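Local coordinates for flagellar brake protein YcgR (Escherichia coli, PDB 5Y6F), which acts as a flagellar brake, binding cyclic di-GMP and then elements of the flagellar motor so that swimming slows as the second messenger accumulates, at residues Gln78-Glu83 with Leu108-Arg113; Asp49-Asp54 with Thr102-Thr107; Lys25-Leu30 with Ile40-Ala45. All coordinates share one frame; numbering follows the deposited sequence.

Contact 1: residues Gln78-Glu83 with Leu108-Arg113; sequences QGAKVE and LWFVQR. With C2E (9,9'-[(2R,3R,3aS,5S,7aR,9R,10R,10aS,12S,14aR)-3,5,10,12-tetrahydroxy-5,12-dioxidooctahydro-2H,7H-difuro[3,2-d:3',2'-j][1,3,7,9,2,8]tetraoxadiphosphacyclododecine-2,9-diyl]bis(2-amino-1,9-dihydro-6H-purin-6-one)), chain D.
Strands 80-83 and 108-111 run antiparallel, their axes 4.5 Å apart at closest and their directions 168° apart. Lys81 with Val111 and Glu83 with Trp109 are hydrogen-bonded pairs, and the bond from Val111 N to Lys81 O is short at 2.6 Å. Val82 and Phe110 form the non-hydrogen-bonded pair between them, with Val82 CG2 3.9 Å from Phe110 CD1.

On that same face Ala80 CB makes a CH-pi contact over the Phe110 ring, 3.8 Å from its centroid; a bare methyl is small enough to sit directly over the aromatic face. Past the last bridge, Gln112 NE2 donates to Gly79 O at 3.2 Å from above the carbonyl plane. Gly79 has a phi of 82°, at which a CB would press against the carbonyl oxygen of Gln78, calling for glycine.

Beyond this end lies cyclic di-GMP. Arg113 bends at chi3 (-84°), which brings its guanidinium edge to one guanine: NE reaches O61 at 3.1 Å, NH2 reaches N71 at 2.8 Å, and the backbone N also binds O61. The extended Lys81 chain packs along this base, and its NZ shares a water with Arg113 NH2 and phosphate oxygen O21.

Strand 80-86 is paired on its other side with strand 71-77, and strand 108-111 with 9-10. Helix 13-25 packs on the Val82 and Phe110 face through Val19, while Tyr4 meets the Lys81, Glu83 and Trp109 side.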
loop_
_atom_site.group_PDB
_atom_site.type_symbol
_atom_site.label_atom_id
_atom_site.label_comp_id
_atom_site.label_asym_id
_atom_site.label_seq_id
_atom_site.Cartn_x
_atom_site.Cartn_y
_atom_site.Cartn_z
ATOM N N GLN A 78 -8.737 0.070 -1.793
ATOM C CA GLN A 78 -9.229 0.680 -0.561
ATOM C C GLN A 78 -9.610 -0.372 0.463
ATOM O O GLN A 78 -10.546 -1.152 0.236
ATOM C CB GLN A 78 -10.440 1.548 -0.872
ATOM C CG GLN A 78 -10.977 2.235 0.386
ATOM C CD GLN A 78 -9.947 3.160 1.011
ATOM O OE1 GLN A 78 -9.159 3.783 0.301
ATOM N NE2 GLN A 78 -9.937 3.240 2.341
ATOM N N GLY A 79 -8.905 -0.389 1.601
ATOM C CA GLY A 79 -9.217 -1.345 2.651
ATOM C C GLY A 79 -8.634 -2.726 2.445
ATOM O O GLY A 79 -8.853 -3.625 3.293
ATOM N N ALA A 80 -7.899 -2.960 1.356
ATOM C CA ALA A 80 -7.304 -4.292 1.277
ATOM C C ALA A 80 -6.081 -4.295 0.375
ATOM O O ALA A 80 -5.940 -3.477 -0.535
ATOM C CB ALA A 80 -8.297 -5.327 0.757
ATOM N N LYS A 81 -5.252 -5.298 0.599
ATOM C CA LYS A 81 -4.238 -5.735 -0.335
ATOM C C LYS A 81 -4.682 -7.068 -0.941
ATOM O O LYS A 81 -5.088 -7.992 -0.214
ATOM C CB LYS A 81 -2.890 -5.894 0.368
ATOM C CG LYS A 81 -1.772 -6.356 -0.563
ATOM C CD LYS A 81 -0.600 -6.958 0.228
ATOM C CE LYS A 81 0.594 -6.993 -0.632
ATOM N NZ LYS A 81 1.862 -7.431 0.051
ATOM N N VAL A 82 -4.621 -7.167 -2.278
ATOM C CA VAL A 82 -4.926 -8.410 -2.966
ATOM C C VAL A 82 -3.632 -9.056 -3.433
ATOM O O VAL A 82 -2.667 -8.385 -3.833
ATOM C CB VAL A 82 -5.871 -8.165 -4.151
ATOM C CG1 VAL A 82 -6.265 -9.523 -4.807
ATOM C CG2 VAL A 82 -7.102 -7.370 -3.710
ATOM N N GLU A 83 -3.598 -10.368 -3.389
ATOM C CA GLU A 83 -2.397 -11.012 -3.863
ATOM C C GLU A 83 -2.768 -12.408 -4.300
ATOM O O GLU A 83 -3.519 -13.080 -3.595
ATOM C CB GLU A 83 -1.300 -11.032 -2.799
ATOM C CG GLU A 83 -0.137 -11.970 -3.189
ATOM C CD GLU A 83 1.019 -12.009 -2.207
ATOM O OE1 GLU A 83 1.272 -10.995 -1.505
ATOM O OE2 GLU A 83 1.701 -13.069 -2.157
ATOM N N LEU A 108 -6.976 -16.750 -3.706
ATOM C CA LEU A 108 -6.387 -15.421 -3.622
ATOM C C LEU A 108 -6.429 -14.873 -2.192
ATOM O O LEU A 108 -7.321 -15.212 -1.412
ATOM C CB LEU A 108 -7.093 -14.459 -4.579
ATOM C CG LEU A 108 -8.601 -14.279 -4.391
ATOM C CD1 LEU A 108 -8.909 -13.719 -3.011
ATOM C CD2 LEU A 108 -9.173 -13.381 -5.477
ATOM N N TRP A 109 -5.467 -14.018 -1.865
ATOM C CA TRP A 109 -5.396 -13.365 -0.573
ATOM C C TRP A 109 -6.087 -12.012 -0.686
ATOM O O TRP A 109 -5.843 -11.254 -1.636
ATOM C CB TRP A 109 -3.938 -13.154 -0.159
ATOM C CG TRP A 109 -3.200 -14.396 0.098
ATOM C CD1 TRP A 109 -2.277 -14.990 -0.738
ATOM C CD2 TRP A 109 -3.321 -15.261 1.241
ATOM N NE1 TRP A 109 -1.770 -16.128 -0.138
ATOM C CE2 TRP A 109 -2.402 -16.327 1.058
ATOM C CE3 TRP A 109 -4.075 -15.221 2.417
ATOM C CZ2 TRP A 109 -2.263 -17.362 1.987
ATOM C CZ3 TRP A 109 -3.911 -16.234 3.351
ATOM C CH2 TRP A 109 -3.027 -17.287 3.121
ATOM N N PHE A 110 -6.970 -11.735 0.254
ATOM C CA PHE A 110 -7.662 -10.457 0.333
ATOM C C PHE A 110 -7.289 -9.936 1.722
ATOM O O PHE A 110 -7.936 -10.290 2.696
ATOM C CB PHE A 110 -9.156 -10.628 0.172
ATOM C CG PHE A 110 -9.911 -9.316 -0.023
ATOM C CD1 PHE A 110 -9.868 -8.650 -1.263
ATOM C CD2 PHE A 110 -10.685 -8.778 1.005
ATOM C CE1 PHE A 110 -10.560 -7.452 -1.492
ATOM C CE2 PHE A 110 -11.422 -7.565 0.790
ATOM C CZ PHE A 110 -11.351 -6.902 -0.446
ATOM N N VAL A 111 -6.204 -9.166 1.827
ATOM C CA VAL A 111 -5.546 -8.935 3.099
ATOM C C VAL A 111 -6.054 -7.645 3.751
ATOM O O VAL A 111 -5.914 -6.557 3.200
ATOM C CB VAL A 111 -4.033 -8.887 2.912
ATOM C CG1 VAL A 111 -3.382 -8.554 4.229
ATOM C CG2 VAL A 111 -3.500 -10.256 2.268
ATOM N N GLN A 112 -6.601 -7.761 4.942
ATOM C CA GLN A 112 -7.199 -6.630 5.649
ATOM C C GLN A 112 -6.719 -6.634 7.103
ATOM O O GLN A 112 -7.468 -7.026 7.980
ATOM C CB GLN A 112 -8.717 -6.771 5.568
ATOM C CG GLN A 112 -9.232 -6.812 4.124
ATOM C CD GLN A 112 -10.744 -6.803 4.114
ATOM O OE1 GLN A 112 -11.366 -7.783 4.458
ATOM N NE2 GLN A 112 -11.328 -5.674 3.733
ATOM N N ARG A 113 -5.507 -6.130 7.373
ATOM C CA ARG A 113 -4.959 -6.320 8.701
ATOM C C ARG A 113 -5.099 -5.086 9.587
ATOM O O ARG A 113 -4.695 -5.146 10.752
ATOM C CB ARG A 113 -3.464 -6.690 8.622
ATOM C CG ARG A 113 -3.156 -7.887 7.785
ATOM C CD ARG A 113 -1.627 -7.975 7.512
ATOM N NE ARG A 113 -1.226 -7.144 6.353
ATOM C CZ ARG A 113 -0.071 -7.295 5.712
ATOM N NH1 ARG A 113 0.799 -8.241 6.106
ATOM N NH2 ARG A 113 0.205 -6.532 4.670
HETATM P P1 C2E D . 0.955 1.707 1.885
HETATM O O2P C2E D . -0.284 1.905 2.878
HETATM O O1P C2E D . 1.342 3.002 1.259
HETATM O "O5'" C2E D . 2.185 1.044 2.676
HETATM C "C5'" C2E D . 3.459 1.048 1.959
HETATM C "C4'" C2E D . 4.515 0.247 2.671
HETATM O "O4'" C2E D . 4.681 0.771 3.983
HETATM C "C3'" C2E D . 4.027 -1.176 2.866
HETATM O "O3'" C2E D . 4.332 -1.976 1.745
HETATM C "C2'" C2E D . 4.889 -1.596 4.048
HETATM O "O2'" C2E D . 6.232 -1.853 3.687
HETATM C "C1'" C2E D . 4.874 -0.314 4.862
HETATM N N9 C2E D . 3.771 -0.331 5.820
HETATM C C8 C2E D . 2.633 0.402 5.803
HETATM N N7 C2E D . 1.938 0.130 6.866
HETATM C C5 C2E D . 2.593 -0.784 7.598
HETATM C C6 C2E D . 2.325 -1.440 8.802
HETATM O O6 C2E D . 1.307 -1.214 9.423
HETATM N N1 C2E D . 3.241 -2.301 9.256
HETATM C C2 C2E D . 4.378 -2.549 8.552
HETATM N N2 C2E D . 5.279 -3.469 9.021
HETATM N N3 C2E D . 4.618 -1.948 7.416
HETATM C C4 C2E D . 3.770 -1.074 6.935
HETATM P P11 C2E D . 3.601 -3.347 1.443
HETATM O O21 C2E D . 3.471 -4.277 2.750
HETATM O O11 C2E D . 4.123 -3.975 0.227
HETATM O O5A C2E D . 2.118 -2.881 1.071
HETATM C C5A C2E D . 1.925 -2.183 -0.127
HETATM C C4A C2E D . 0.513 -1.557 -0.179
HETATM O O4A C2E D . -0.514 -2.545 -0.058
HETATM C C3A C2E D . 0.299 -0.641 1.000
HETATM O O3A C2E D . 0.707 0.686 0.685
HETATM C C2A C2E D . -1.242 -0.667 1.121
HETATM O O2A C2E D . -1.889 -0.066 0.002
HETATM C C1A C2E D . -1.544 -2.109 0.835
HETATM N N91 C2E D . -1.699 -2.976 2.005
HETATM C C81 C2E D . -0.882 -3.958 2.457
HETATM N N71 C2E D . -1.416 -4.542 3.457
HETATM C C51 C2E D . -2.612 -3.965 3.731
HETATM C C61 C2E D . -3.609 -4.206 4.680
HETATM O O61 C2E D . -3.427 -5.108 5.477
HETATM N N11 C2E D . -4.711 -3.400 4.688
HETATM C C21 C2E D . -4.853 -2.427 3.727
HETATM N N21 C2E D . -6.011 -1.675 3.716
HETATM N N31 C2E D . -3.933 -2.225 2.779
HETATM C C41 C2E D . -2.823 -2.960 2.789
HETATM O O HOH W 1 2.250 -6.516 2.563
#

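Contact 2: residues Asp49-Asp54 with Thr102-Thr107; sequences DKLVLD and TVPPPT
Leu51 and Thr102 set their side chains next to each other, pointing the same way, at an antiparallel beta bridge in the large sheet of the YcgR N-terminal (PilZN) domain. It is a hydrogen-bonded pair: Leu51 N donates to Thr102 O at 2.6 Å, and Thr102 N returns a bond to Leu51 O at 2.8 Å. Past this pair the chain of 102-107 turns off, and the end-to-end directions of the touching parts lie 101° apart.

Thr102 divides its two branches between different tasks. Its methyl CG2 comes within 3.6 Å of Leu51 CB, whereas OG1, anti to the backbone N (chi1 -170°), bonds to the carbonyl oxygen of Gln88. A threonine thus serves both the apolar neighbour and a polar loop backbone, and its beta branching suits an extended chain.

Leu51 then reaches on to the prolines with its two methyls. The leucine side chain lies aslant to the Pro104 ring, CD1 3.8 Å from Pro104 CG, and about at right angles to Pro105, whose CD is 4.1 Å from Leu51 CD2. The branched leucine can therefore touch two successive rings at once. Phe84 of strand 80-86 packs against both Leu51 and Pro105, so it joins the same apolar cluster. Proline suits the departing segment because its ring offers carbon surface, and the nitrogen of Pro104 has no hydrogen to give, consistent with the pairing of these two segments not going beyond Thr102. Pro104 CD rests 3.8 Å from Asp49 C, the carbonyl carbon.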
loop_
_atom_site.group_PDB
_atom_site.type_symbol
_atom_site.label_atom_id
_atom_site.label_comp_id
_atom_site.label_asym_id
_atom_site.label_seq_id
_atom_site.Cartn_x
_atom_site.Cartn_y
_atom_site.Cartn_z
ATOM N N ASP A 49 -13.047 -18.516 -17.006
ATOM C CA ASP A 49 -11.997 -19.285 -17.668
ATOM C C ASP A 49 -10.780 -18.465 -18.099
ATOM O O ASP A 49 -9.759 -19.064 -18.454
ATOM C CB ASP A 49 -12.569 -19.998 -18.909
ATOM C CG ASP A 49 -13.603 -21.070 -18.557
ATOM O OD1 ASP A 49 -14.074 -21.107 -17.393
ATOM O OD2 ASP A 49 -13.938 -21.885 -19.447
ATOM N N LYS A 50 -10.854 -17.128 -18.109
ATOM C CA LYS A 50 -9.806 -16.284 -18.689
ATOM C C LYS A 50 -9.495 -15.128 -17.753
ATOM O O LYS A 50 -10.418 -14.457 -17.275
ATOM C CB LYS A 50 -10.222 -15.676 -20.037
ATOM C CG LYS A 50 -10.052 -16.509 -21.308
ATOM C CD LYS A 50 -10.109 -15.582 -22.556
ATOM C CE LYS A 50 -9.913 -16.324 -23.897
ATOM N NZ LYS A 50 -9.576 -15.389 -25.023
ATOM N N LEU A 51 -8.203 -14.871 -17.527
ATOM C CA LEU A 51 -7.708 -13.580 -17.048
ATOM C C LEU A 51 -6.945 -12.934 -18.178
ATOM O O LEU A 51 -6.053 -13.568 -18.756
ATOM C CB LEU A 51 -6.756 -13.718 -15.861
ATOM C CG LEU A 51 -7.190 -13.120 -14.551
ATOM C CD1 LEU A 51 -8.563 -13.699 -14.243
ATOM C CD2 LEU A 51 -6.158 -13.459 -13.458
ATOM N N VAL A 52 -7.296 -11.690 -18.495
ATOM C CA VAL A 52 -6.624 -10.931 -19.536
ATOM C C VAL A 52 -5.996 -9.714 -18.882
ATOM O O VAL A 52 -6.684 -8.937 -18.199
ATOM C CB VAL A 52 -7.563 -10.526 -20.676
ATOM C CG1 VAL A 52 -6.785 -9.678 -21.672
ATOM C CG2 VAL A 52 -8.045 -11.764 -21.377
ATOM N N LEU A 53 -4.693 -9.563 -19.082
ATOM C CA LEU A 53 -3.912 -8.514 -18.456
ATOM C C LEU A 53 -3.272 -7.684 -19.543
ATOM O O LEU A 53 -2.908 -8.202 -20.614
ATOM C CB LEU A 53 -2.823 -9.091 -17.562
ATOM C CG LEU A 53 -3.106 -9.543 -16.119
ATOM C CD1 LEU A 53 -4.488 -10.083 -15.906
ATOM C CD2 LEU A 53 -2.098 -10.594 -15.782
ATOM N N ASP A 54 -3.136 -6.396 -19.271
ATOM C CA ASP A 54 -2.482 -5.561 -20.248
ATOM C C ASP A 54 -1.015 -5.945 -20.361
ATOM O O ASP A 54 -0.394 -6.386 -19.395
ATOM C CB ASP A 54 -2.609 -4.091 -19.886
ATOM C CG ASP A 54 -2.237 -3.202 -21.045
ATOM O OD1 ASP A 54 -2.203 -3.728 -22.181
ATOM O OD2 ASP A 54 -1.981 -1.998 -20.841
ATOM N N THR A 102 -4.320 -15.801 -18.886
ATOM C CA THR A 102 -4.039 -16.927 -18.007
ATOM C C THR A 102 -5.342 -17.451 -17.417
ATOM O O THR A 102 -6.358 -16.751 -17.381
ATOM C CB THR A 102 -3.054 -16.548 -16.888
ATOM O OG1 THR A 102 -2.631 -17.728 -16.196
ATOM C CG2 THR A 102 -3.690 -15.601 -15.889
ATOM N N VAL A 103 -5.297 -18.710 -16.981
ATOM C CA VAL A 103 -6.340 -19.255 -16.109
ATOM C C VAL A 103 -6.369 -18.444 -14.818
ATOM O O VAL A 103 -5.299 -18.030 -14.322
ATOM C CB VAL A 103 -6.062 -20.745 -15.818
ATOM C CG1 VAL A 103 -7.029 -21.295 -14.785
ATOM C CG2 VAL A 103 -6.152 -21.548 -17.084
ATOM N N PRO A 104 -7.526 -18.157 -14.237
ATOM C CA PRO A 104 -7.543 -17.454 -12.950
ATOM C C PRO A 104 -6.928 -18.327 -11.871
ATOM O O PRO A 104 -6.843 -19.558 -12.026
ATOM C CB PRO A 104 -9.037 -17.216 -12.686
ATOM C CG PRO A 104 -9.689 -17.334 -14.037
ATOM C CD PRO A 104 -8.881 -18.368 -14.774
ATOM N N PRO A 105 -6.460 -17.723 -10.784
ATOM C CA PRO A 105 -5.958 -18.510 -9.662
ATOM C C PRO A 105 -7.104 -19.231 -8.983
ATOM O O PRO A 105 -8.206 -18.680 -8.849
ATOM C CB PRO A 105 -5.349 -17.443 -8.730
ATOM C CG PRO A 105 -6.235 -16.236 -8.974
ATOM C CD PRO A 105 -6.527 -16.274 -10.461
ATOM N N PRO A 106 -6.891 -20.458 -8.527
ATOM C CA PRO A 106 -7.937 -21.115 -7.727
ATOM C C PRO A 106 -8.128 -20.488 -6.327
ATOM O O PRO A 106 -9.159 -20.745 -5.694
ATOM C CB PRO A 106 -7.457 -22.575 -7.663
ATOM C CG PRO A 106 -5.962 -22.478 -7.762
ATOM C CD PRO A 106 -5.682 -21.287 -8.668
ATOM N N THR A 107 -7.197 -19.657 -5.845
ATOM C CA THR A 107 -7.282 -19.003 -4.536
ATOM C C THR A 107 -6.598 -17.638 -4.620
ATOM O O THR A 107 -5.752 -17.414 -5.479
ATOM C CB THR A 107 -6.599 -19.816 -3.418
ATOM O OG1 THR A 107 -5.179 -19.586 -3.468
ATOM C CG2 THR A 107 -6.799 -21.330 -3.581
#

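Contact 3: residues Lys25-Leu30 with Ile40-Ala45; sequences KAAIPL and ISKLLA
Lys42 NZ lies over one side of the puckered Pro29 ring, 4.0 Å from Pro29 CG, the two side chains running side by side and pointing the same way. From the same side of the ring, Ile40 CG2 comes to the CB corner, at 4.3 Å from Pro29 CB. The truly flat group is the carbonyl of Ala27, and it is approached from above its plane: Lys42 NZ donates to Ala27 O at 3.0 Å, with the donor 56° out of that plane. Bends at chi3 (-58°) and chi4 (-63°) curl the lysine back to this oxygen, a reach that suits a long flexible chain.

Ala27 closes helix 13-25 with a Schellman motif, and the chain then runs into strand 29-34, which forms a hairpin with strand 37-47. Leu30 and Ser41 make the hydrogen-bonded pair; Ser41 N gives a bond of 2.8 Å to Leu30 O, and Leu30 N binds Ser41 O. Leu30 CD1 lies 4.4 Å from Leu43 CB on the side where Leu23 of the helix packs, so a large apolar residue fits. Ser41 OG instead bonds to Asp54 O of the next strand.

Where the strands diverge, a water bridges Ile28 O and Leu43 N, accepting from the latter at 2.6 Å. Direct backbone bonds thus give way to a water and a lysine ammonium, and the positive charge beside the carbonyl at the helix's C-terminal end would probably be favoured by the helix dipole.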
loop_
_atom_site.group_PDB
_atom_site.type_symbol
_atom_site.label_atom_id
_atom_site.label_comp_id
_atom_site.label_asym_id
_atom_site.label_seq_id
_atom_site.Cartn_x
_atom_site.Cartn_y
_atom_site.Cartn_z
ATOM N N LYS A 25 -13.289 -3.582 -12.553
ATOM C CA LYS A 25 -14.259 -2.493 -12.684
ATOM C C LYS A 25 -13.663 -1.170 -12.207
ATOM O O LYS A 25 -13.978 -0.111 -12.763
ATOM C CB LYS A 25 -15.537 -2.821 -11.909
ATOM C CG LYS A 25 -16.603 -1.691 -11.931
ATOM C CD LYS A 25 -17.680 -1.945 -12.979
ATOM C CE LYS A 25 -18.682 -0.801 -13.051
ATOM N NZ LYS A 25 -18.334 0.199 -14.126
ATOM N N ALA A 26 -12.804 -1.222 -11.181
ATOM C CA ALA A 26 -12.096 -0.076 -10.620
ATOM C C ALA A 26 -10.796 0.247 -11.341
ATOM O O ALA A 26 -10.156 1.237 -10.991
ATOM C CB ALA A 26 -11.771 -0.313 -9.131
ATOM N N ALA A 27 -10.367 -0.546 -12.323
ATOM C CA ALA A 27 -9.098 -0.263 -13.009
ATOM C C ALA A 27 -7.923 -0.171 -12.023
ATOM O O ALA A 27 -7.072 0.696 -12.140
ATOM C CB ALA A 27 -9.189 1.034 -13.835
ATOM N N ILE A 28 -7.873 -1.052 -11.035
ATOM C CA ILE A 28 -6.764 -1.076 -10.084
ATOM C C ILE A 28 -5.499 -1.566 -10.782
ATOM O O ILE A 28 -5.476 -2.681 -11.314
ATOM C CB ILE A 28 -7.042 -1.992 -8.883
ATOM C CG1 ILE A 28 -8.291 -1.565 -8.097
ATOM C CG2 ILE A 28 -5.846 -1.955 -7.957
ATOM C CD1 ILE A 28 -8.247 -0.101 -7.652
ATOM N N PRO A 29 -4.407 -0.813 -10.722
ATOM C CA PRO A 29 -3.131 -1.310 -11.250
ATOM C C PRO A 29 -2.715 -2.618 -10.602
ATOM O O PRO A 29 -2.902 -2.835 -9.404
ATOM C CB PRO A 29 -2.152 -0.183 -10.901
ATOM C CG PRO A 29 -3.085 1.110 -10.908
ATOM C CD PRO A 29 -4.310 0.562 -10.184
ATOM N N LEU A 30 -2.133 -3.494 -11.404
ATOM C CA LEU A 30 -1.621 -4.767 -10.935
ATOM C C LEU A 30 -0.100 -4.733 -11.004
ATOM O O LEU A 30 0.469 -4.245 -11.972
ATOM C CB LEU A 30 -2.153 -5.914 -11.790
ATOM C CG LEU A 30 -3.653 -6.121 -11.993
ATOM C CD1 LEU A 30 -3.790 -7.437 -12.686
ATOM C CD2 LEU A 30 -4.505 -6.148 -10.698
ATOM N N ILE A 40 4.090 -3.290 -14.220
ATOM C CA ILE A 40 2.768 -2.785 -13.885
ATOM C C ILE A 40 1.823 -3.118 -15.028
ATOM O O ILE A 40 2.177 -2.944 -16.202
ATOM C CB ILE A 40 2.801 -1.274 -13.651
ATOM C CG1 ILE A 40 3.824 -0.926 -12.555
ATOM C CG2 ILE A 40 1.395 -0.819 -13.294
ATOM C CD1 ILE A 40 3.532 -1.631 -11.227
ATOM N N SER A 41 0.637 -3.611 -14.688
ATOM C CA SER A 41 -0.338 -4.050 -15.685
ATOM C C SER A 41 -1.728 -3.696 -15.164
ATOM O O SER A 41 -1.903 -2.937 -14.205
ATOM C CB SER A 41 -0.173 -5.559 -15.958
ATOM O OG SER A 41 -1.153 -6.012 -16.868
ATOM N N LYS A 42 -2.746 -4.283 -15.767
ATOM C CA LYS A 42 -4.112 -3.912 -15.455
ATOM C C LYS A 42 -4.997 -5.085 -15.853
ATOM O O LYS A 42 -4.703 -5.797 -16.820
ATOM C CB LYS A 42 -4.498 -2.639 -16.209
ATOM C CG LYS A 42 -5.872 -2.110 -15.859
ATOM C CD LYS A 42 -6.078 -0.677 -16.390
ATOM C CE LYS A 42 -5.019 0.314 -15.851
ATOM N NZ LYS A 42 -5.025 0.529 -14.363
ATOM N N LEU A 43 -6.080 -5.277 -15.114
ATOM C CA LEU A 43 -7.052 -6.308 -15.454
ATOM C C LEU A 43 -7.953 -5.759 -16.564
ATOM O O LEU A 43 -8.723 -4.812 -16.349
ATOM C CB LEU A 43 -7.849 -6.706 -14.215
ATOM C CG LEU A 43 -8.552 -8.063 -14.312
ATOM C CD1 LEU A 43 -7.599 -9.034 -14.930
ATOM C CD2 LEU A 43 -8.942 -8.552 -12.929
ATOM N N LEU A 44 -7.831 -6.336 -17.759
ATOM C CA LEU A 44 -8.521 -5.854 -18.938
ATOM C C LEU A 44 -9.879 -6.513 -19.089
ATOM O O LEU A 44 -10.835 -5.901 -19.577
ATOM C CB LEU A 44 -7.689 -6.139 -20.186
ATOM C CG LEU A 44 -6.465 -5.265 -20.270
ATOM C CD1 LEU A 44 -5.640 -5.647 -21.485
ATOM C CD2 LEU A 44 -6.926 -3.815 -20.324
ATOM N N ALA A 45 -9.968 -7.770 -18.708
ATOM C CA ALA A 45 -11.222 -8.489 -18.793
ATOM C C ALA A 45 -11.044 -9.779 -18.017
ATOM O O ALA A 45 -9.918 -10.279 -17.859
ATOM C CB ALA A 45 -11.603 -8.764 -20.238
HETATM O O HOH W 2 -7.034 -4.059 -12.972
#

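All three contacts belong to one antiparallel sheet of the N-terminal domain. Contact 1 alone reaches the cyclic di-GMP site, which Arg114, Arg118, Ser190 and Arg208 help complete, and so it stands where this sheet meets the ligand. Contact 2 continues directly into contact 1, since Thr107 precedes Leu108, yet their centres are about 18 Å apart. Contacts 2 and 3 touch through neighbouring strands: Leu44 CD1 packs 3.4 Å from Asp54 CA, and Leu44 N lies 2.9 Å from Val52 O, at a classic beta bulge formed by Leu44 and Ala45. Contacts 1 and 3 do not touch, their nearest atoms being about 6 Å apart, with strand 71-77 between their strands in the sheet.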